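Local coordinates for regulatory protein (Pseudomonas aeruginosa, PDB 5J2Y) that represses quorum-sensing genes by binding promoter DNA, probably through its helix-turn-helix domain, at residues Q10-R15 against L56-Y61; A18-R23 against T29-F34. All blocks are in the same frame, centred on the assembly; numbering follows the deposited sequence. Where two conformers were deposited one is given.

Interaction 1: Q10-R15 against L56-Y61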
# COMPACT_ATOMS: atom_id res chain seq x y z
N GLN A 10 2.32 5.10 11.74
CA GLN A 10 1.38 4.21 12.43
C GLN A 10 -0.00 4.23 11.81
O GLN A 10 -0.74 3.27 11.95
CB GLN A 10 1.29 4.56 13.92
CG GLN A 10 2.64 4.61 14.64
N ASN A 11 -0.34 5.31 11.11
CA ASN A 11 -1.67 5.49 10.48
C ASN A 11 -1.75 5.22 8.99
O ASN A 11 -2.82 5.12 8.39
CB ASN A 11 -2.10 6.93 10.67
CG ASN A 11 -2.38 7.26 12.12
OD1 ASN A 11 -3.00 6.47 12.84
ND2 ASN A 11 -1.94 8.43 12.56
N MSE A 12 -0.59 5.13 8.39
CA MSE A 12 -0.52 5.08 6.94
C MSE A 12 -1.24 3.85 6.40
O MSE A 12 -1.95 3.93 5.40
CB MSE A 12 0.95 5.15 6.55
CG MSE A 12 1.07 4.95 5.07
SE MSE A 12 0.50 6.59 4.13
CE MSE A 12 2.16 7.56 4.41
N ALA A 13 -1.05 2.71 7.07
CA ALA A 13 -1.65 1.48 6.61
C ALA A 13 -3.17 1.58 6.60
O ALA A 13 -3.81 1.15 5.64
CB ALA A 13 -1.20 0.33 7.47
N PHE A 14 -3.73 2.21 7.62
CA PHE A 14 -5.17 2.44 7.64
C PHE A 14 -5.63 3.36 6.51
O PHE A 14 -6.70 3.16 5.92
CB PHE A 14 -5.61 2.95 9.00
CG PHE A 14 -5.24 2.04 10.11
CD1 PHE A 14 -6.03 0.93 10.40
CD2 PHE A 14 -4.09 2.23 10.82
CE1 PHE A 14 -5.71 0.10 11.45
CE2 PHE A 14 -3.72 1.38 11.85
CZ PHE A 14 -4.54 0.31 12.17
N ARG A 15 -4.81 4.36 6.20
CA ARG A 15 -5.12 5.27 5.11
C ARG A 15 -5.16 4.38 3.88
O ARG A 15 -6.17 4.30 3.18
CB ARG A 15 -4.04 6.34 4.97
CG ARG A 15 -4.40 7.68 5.60
CD ARG A 15 -3.88 8.84 4.77
NE ARG A 15 -4.86 9.29 3.79
CZ ARG A 15 -4.62 10.21 2.86
NH1 ARG A 15 -5.57 10.55 2.00
NH2 ARG A 15 -3.43 10.79 2.79
N LEU A 56 7.30 4.85 3.07
CA LEU A 56 7.68 5.82 2.03
C LEU A 56 6.88 5.54 0.75
O LEU A 56 6.32 6.46 0.14
CB LEU A 56 9.19 5.73 1.71
CG LEU A 56 10.17 6.11 2.80
CD1 LEU A 56 11.56 5.99 2.24
CD2 LEU A 56 9.95 7.53 3.26
N LEU A 57 6.84 4.28 0.32
CA LEU A 57 6.17 3.96 -0.93
C LEU A 57 4.70 4.28 -0.86
O LEU A 57 4.13 4.75 -1.85
CB LEU A 57 6.28 2.50 -1.29
CG LEU A 57 7.46 2.05 -2.10
CD1 LEU A 57 7.50 0.54 -2.03
CD2 LEU A 57 7.35 2.51 -3.53
N LEU A 58 4.05 3.93 0.25
CA LEU A 58 2.62 4.20 0.36
C LEU A 58 2.37 5.69 0.31
O LEU A 58 1.45 6.14 -0.39
CB LEU A 58 2.02 3.63 1.64
CG LEU A 58 1.91 2.11 1.61
CD1 LEU A 58 1.74 1.60 3.00
CD2 LEU A 58 0.75 1.68 0.71
N HIS A 59 3.22 6.45 0.99
CA HIS A 59 3.15 7.92 0.97
C HIS A 59 3.14 8.50 -0.45
O HIS A 59 2.23 9.20 -0.87
CB HIS A 59 4.29 8.53 1.75
CG HIS A 59 4.31 10.01 1.65
ND1 HIS A 59 3.36 10.82 2.25
CD2 HIS A 59 5.13 10.84 0.97
CE1 HIS A 59 3.63 12.08 1.98
NE2 HIS A 59 4.69 12.12 1.19
N PHE A 60 4.15 8.14 -1.22
CA PHE A 60 4.26 8.68 -2.57
C PHE A 60 3.15 8.21 -3.49
O PHE A 60 2.75 8.93 -4.42
CB PHE A 60 5.63 8.31 -3.16
CG PHE A 60 6.77 9.01 -2.47
CD1 PHE A 60 6.82 10.42 -2.44
CD2 PHE A 60 7.80 8.29 -1.87
CE1 PHE A 60 7.87 11.07 -1.80
CE2 PHE A 60 8.86 8.95 -1.25
CZ PHE A 60 8.89 10.32 -1.21
N TYR A 61 2.67 7.00 -3.25
CA TYR A 61 1.56 6.47 -4.02
C TYR A 61 0.23 7.19 -3.77
O TYR A 61 -0.47 7.57 -4.69
CB TYR A 61 1.37 4.99 -3.69
CG TYR A 61 0.28 4.32 -4.48
CD1 TYR A 61 0.43 4.03 -5.82
CD2 TYR A 61 -0.93 3.96 -3.87
CE1 TYR A 61 -0.58 3.37 -6.55
CE2 TYR A 61 -1.93 3.33 -4.58
CZ TYR A 61 -1.75 3.02 -5.92
OH TYR A 61 -2.79 2.41 -6.60
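Met12 on helix 9-22 and Leu58 on helix 52-62 bring the two backbones as near as they come, with the CA of Met12 7.3 Å from the CA of Leu58. Between these segments, far apart in sequence, one long, flexible side chain, Met12, carries the contact from its side. Met12, present as selenomethionine, leaves its helix with CG anti to the backbone N (chi1 174°), then bends twice (chi2 75°, chi3 80°), and the bends carry its terminal methyl onto His59. Its CG rests 3.8 Å from Leu58 CB and 4.0 Å from Leu58 CD1, the two side chains running alongside each other in opposite directions. Farther out, the CE of Met12 lies 3.5 Å from His59 CB and reaches the edge of the imidazole, near the ring plane, rather than either face. The selenium is less intimate, 4.2 Å from the backbone N of His59.

Tyr55, Ile62 and Leu50 also touch Met12, while Leu58 leans on Trp31 of helix 27-32, so the junction belongs to the apolar interior of this small helical domain. His59 forms its less buried margin. With the exchange carried by methylene, methyl and selenium atoms, cohesion here rests on dispersion and on the exclusion of water, and the fit depends on shape rather than on directional polar bonds.

Interaction 2: A18-R23 against T29-F34. With nucleotides of chain C.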
# COMPACT_ATOMS: atom_id res chain seq x y z
N ALA A 18 -8.29 2.53 3.40
CA ALA A 18 -9.39 3.37 2.93
C ALA A 18 -9.34 3.65 1.42
O ALA A 18 -10.36 3.70 0.76
CB ALA A 18 -9.40 4.68 3.69
N THR A 19 -8.14 3.87 0.89
CA THR A 19 -7.97 4.09 -0.55
C THR A 19 -8.45 2.85 -1.30
O THR A 19 -9.32 2.92 -2.16
CB THR A 19 -6.49 4.33 -0.91
OG1 THR A 19 -5.99 5.44 -0.16
CG2 THR A 19 -6.31 4.60 -2.40
N ARG A 20 -7.86 1.73 -0.92
CA ARG A 20 -8.10 0.40 -1.53
C ARG A 20 -9.57 0.05 -1.51
O ARG A 20 -10.11 -0.38 -2.52
CB ARG A 20 -7.29 -0.66 -0.74
CG ARG A 20 -7.69 -2.11 -0.95
CD ARG A 20 -6.83 -3.08 -0.16
NE ARG A 20 -7.27 -3.38 1.20
CZ ARG A 20 -8.39 -4.06 1.54
NH1 ARG A 20 -9.27 -4.43 0.63
NH2 ARG A 20 -8.64 -4.35 2.82
N THR A 21 -10.18 0.16 -0.34
CA THR A 21 -11.63 -0.01 -0.13
C THR A 21 -12.44 0.88 -1.10
O THR A 21 -13.33 0.40 -1.81
CB THR A 21 -11.95 0.30 1.34
OG1 THR A 21 -11.40 -0.73 2.17
CG2 THR A 21 -13.45 0.43 1.64
N ALA A 22 -12.08 2.15 -1.15
CA ALA A 22 -12.77 3.10 -2.03
C ALA A 22 -12.63 2.76 -3.48
O ALA A 22 -13.49 3.13 -4.27
CB ALA A 22 -12.29 4.53 -1.78
N ARG A 23 -11.56 2.05 -3.85
CA ARG A 23 -11.37 1.63 -5.25
C ARG A 23 -11.89 0.22 -5.49
O ARG A 23 -11.77 -0.33 -6.61
CB ARG A 23 -9.90 1.71 -5.62
CG ARG A 23 -9.37 3.13 -5.56
CD ARG A 23 -7.87 3.09 -5.59
NE ARG A 23 -7.45 2.56 -6.88
CZ ARG A 23 -6.22 2.18 -7.15
NH1 ARG A 23 -5.93 1.72 -8.36
NH2 ARG A 23 -5.31 2.25 -6.19
N THR A 29 -4.77 -7.46 -4.81
CA THR A 29 -4.65 -6.59 -5.97
C THR A 29 -3.83 -5.36 -5.55
O THR A 29 -2.87 -5.01 -6.17
CB THR A 29 -6.05 -6.16 -6.50
OG1 THR A 29 -6.75 -7.30 -7.06
CG2 THR A 29 -5.94 -5.14 -7.58
N PHE A 30 -4.21 -4.77 -4.43
CA PHE A 30 -3.61 -3.53 -3.99
C PHE A 30 -2.16 -3.71 -3.52
O PHE A 30 -1.23 -3.02 -4.00
CB PHE A 30 -4.46 -2.97 -2.87
CG PHE A 30 -3.95 -1.67 -2.32
CD1 PHE A 30 -4.27 -0.46 -2.92
CD2 PHE A 30 -3.19 -1.66 -1.20
CE1 PHE A 30 -3.83 0.72 -2.40
CE2 PHE A 30 -2.74 -0.49 -0.68
CZ PHE A 30 -3.04 0.71 -1.28
N TRP A 31 -1.93 -4.68 -2.65
CA TRP A 31 -0.60 -4.81 -2.07
C TRP A 31 0.46 -5.39 -3.01
O TRP A 31 1.65 -5.08 -2.88
CB TRP A 31 -0.67 -5.60 -0.81
CG TRP A 31 -1.30 -4.84 0.21
CD1 TRP A 31 -2.60 -4.94 0.63
CD2 TRP A 31 -0.70 -3.81 0.99
NE1 TRP A 31 -2.85 -4.03 1.63
CE2 TRP A 31 -1.69 -3.34 1.88
CE3 TRP A 31 0.59 -3.25 1.02
CZ2 TRP A 31 -1.43 -2.35 2.80
CZ3 TRP A 31 0.84 -2.26 1.91
CH2 TRP A 31 -0.18 -1.80 2.81
N SER A 32 0.02 -6.15 -4.01
CA SER A 32 0.96 -6.78 -4.91
C SER A 32 1.58 -5.81 -5.89
O SER A 32 2.63 -6.12 -6.43
CB SER A 32 0.33 -8.00 -5.63
OG SER A 32 -0.79 -7.61 -6.39
N ARG A 33 0.98 -4.63 -6.11
CA ARG A 33 1.65 -3.58 -6.93
C ARG A 33 2.98 -3.19 -6.37
O ARG A 33 3.81 -2.65 -7.10
CB ARG A 33 0.84 -2.28 -7.01
CG ARG A 33 -0.55 -2.46 -7.56
CD ARG A 33 -1.11 -1.15 -8.08
NE ARG A 33 -2.36 -1.45 -8.79
CZ ARG A 33 -3.58 -1.35 -8.24
NH1 ARG A 33 -3.74 -0.90 -7.01
NH2 ARG A 33 -4.65 -1.68 -8.95
N PHE A 34 3.14 -3.38 -5.04
CA PHE A 34 4.37 -3.06 -4.31
C PHE A 34 5.24 -4.31 -4.05
O PHE A 34 6.27 -4.21 -3.42
CB PHE A 34 4.03 -2.38 -2.96
CG PHE A 34 3.09 -1.21 -3.08
CD1 PHE A 34 3.55 0.01 -3.55
CD2 PHE A 34 1.77 -1.31 -2.70
CE1 PHE A 34 2.70 1.09 -3.67
CE2 PHE A 34 0.90 -0.25 -2.84
CZ PHE A 34 1.38 0.96 -3.32
P DT C 7 -10.27 -8.31 0.98
OP1 DT C 7 -10.77 -6.94 1.28
OP2 DT C 7 -9.07 -8.47 0.11
O5' DT C 7 -10.02 -9.07 2.34
C5' DT C 7 -11.01 -9.05 3.38
C4' DT C 7 -10.53 -9.84 4.57
O4' DT C 7 -10.33 -11.23 4.21
C3' DT C 7 -9.21 -9.39 5.21
O3' DT C 7 -9.51 -9.29 6.60
C2' DT C 7 -8.24 -10.52 4.92
C1' DT C 7 -9.17 -11.71 4.86
N1 DT C 7 -8.68 -12.87 4.10
C2 DT C 7 -8.71 -14.09 4.73
O2 DT C 7 -9.03 -14.24 5.89
N3 DT C 7 -8.32 -15.15 3.94
C4 DT C 7 -7.91 -15.10 2.62
O4 DT C 7 -7.59 -16.13 2.04
C5 DT C 7 -7.93 -13.79 2.02
C7 DT C 7 -7.50 -13.63 0.60
C6 DT C 7 -8.32 -12.76 2.78
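In the helix-turn-helix domain of this repressor, helix 9-22 packs against helix 27-32, which is followed in the chain by helix 38-45, and the contact between them runs from an aromatic core out to the DNA backbone. Arg20 and Phe30, whose CA atoms are 6.5 Å apart, form its centre. The aliphatic part of Arg20 crosses the phenyl ring: CB sits over one face in a CH-pi contact, 3.9 Å from the centroid of the Phe30 ring and 20° off its normal, while Phe34 CE2 lies over the opposite face near the rim. Arg20 CD approaches Phe30 CB to 3.6 Å. A bend about the CG-CD bond (chi3 88°) turns the guanidinium away from the core and toward the nucleic acid.

There the polar end is held on several sides. Its NE makes a salt bridge to Glu45 OE2, which also accepts a hydrogen bond from Trp31 NE1, and its NH1 hydrogen-bonds to Glu25 O. The carboxylate of Glu45 thus probably helps orient the group that meets the phosphate.

At the other end of the contact, Arg23 and Arg33 come from opposite directions. In the conformer given, their guanidinium planes are nearly parallel and Arg23 NH2 is 3.6 Å from Arg33 NH1, a closeness to be read with caution since Arg23 was modelled in two. Glu25 forms salt bridges to both and Asp68 another to Arg23, so these acidic partners probably offset the gathered charge.

At the DNA, Arg20 NH1 donates to OP1 of DT7 of chain C over 3.0 Å, bent to 140° at the hydrogen, with the oxygen at the guanidinium edge, near its plane.

Both contacts are buried and draw on helix 9-22, but on different lengths of it, their centres 11 Å apart on opposite sides of the chain's centre. Interaction 1 links it to the distant helix 52-62 mainly by apolar packing, with His59 at the less buried margin; interaction 2 joins it to the next helix in sequence and combines an aromatic core with charged ends, one meeting DNA and the other, at Arg23, less buried. Tyr61, which does not take part in the packing of interaction 1, bridges the two sites: its OH lies 2.6 Å from Arg23 NH2, a probable hydrogen bond, and its ring packs on Phe30 and, edge-to-face, on Phe34. Helix 52-62 thus touches both contacts.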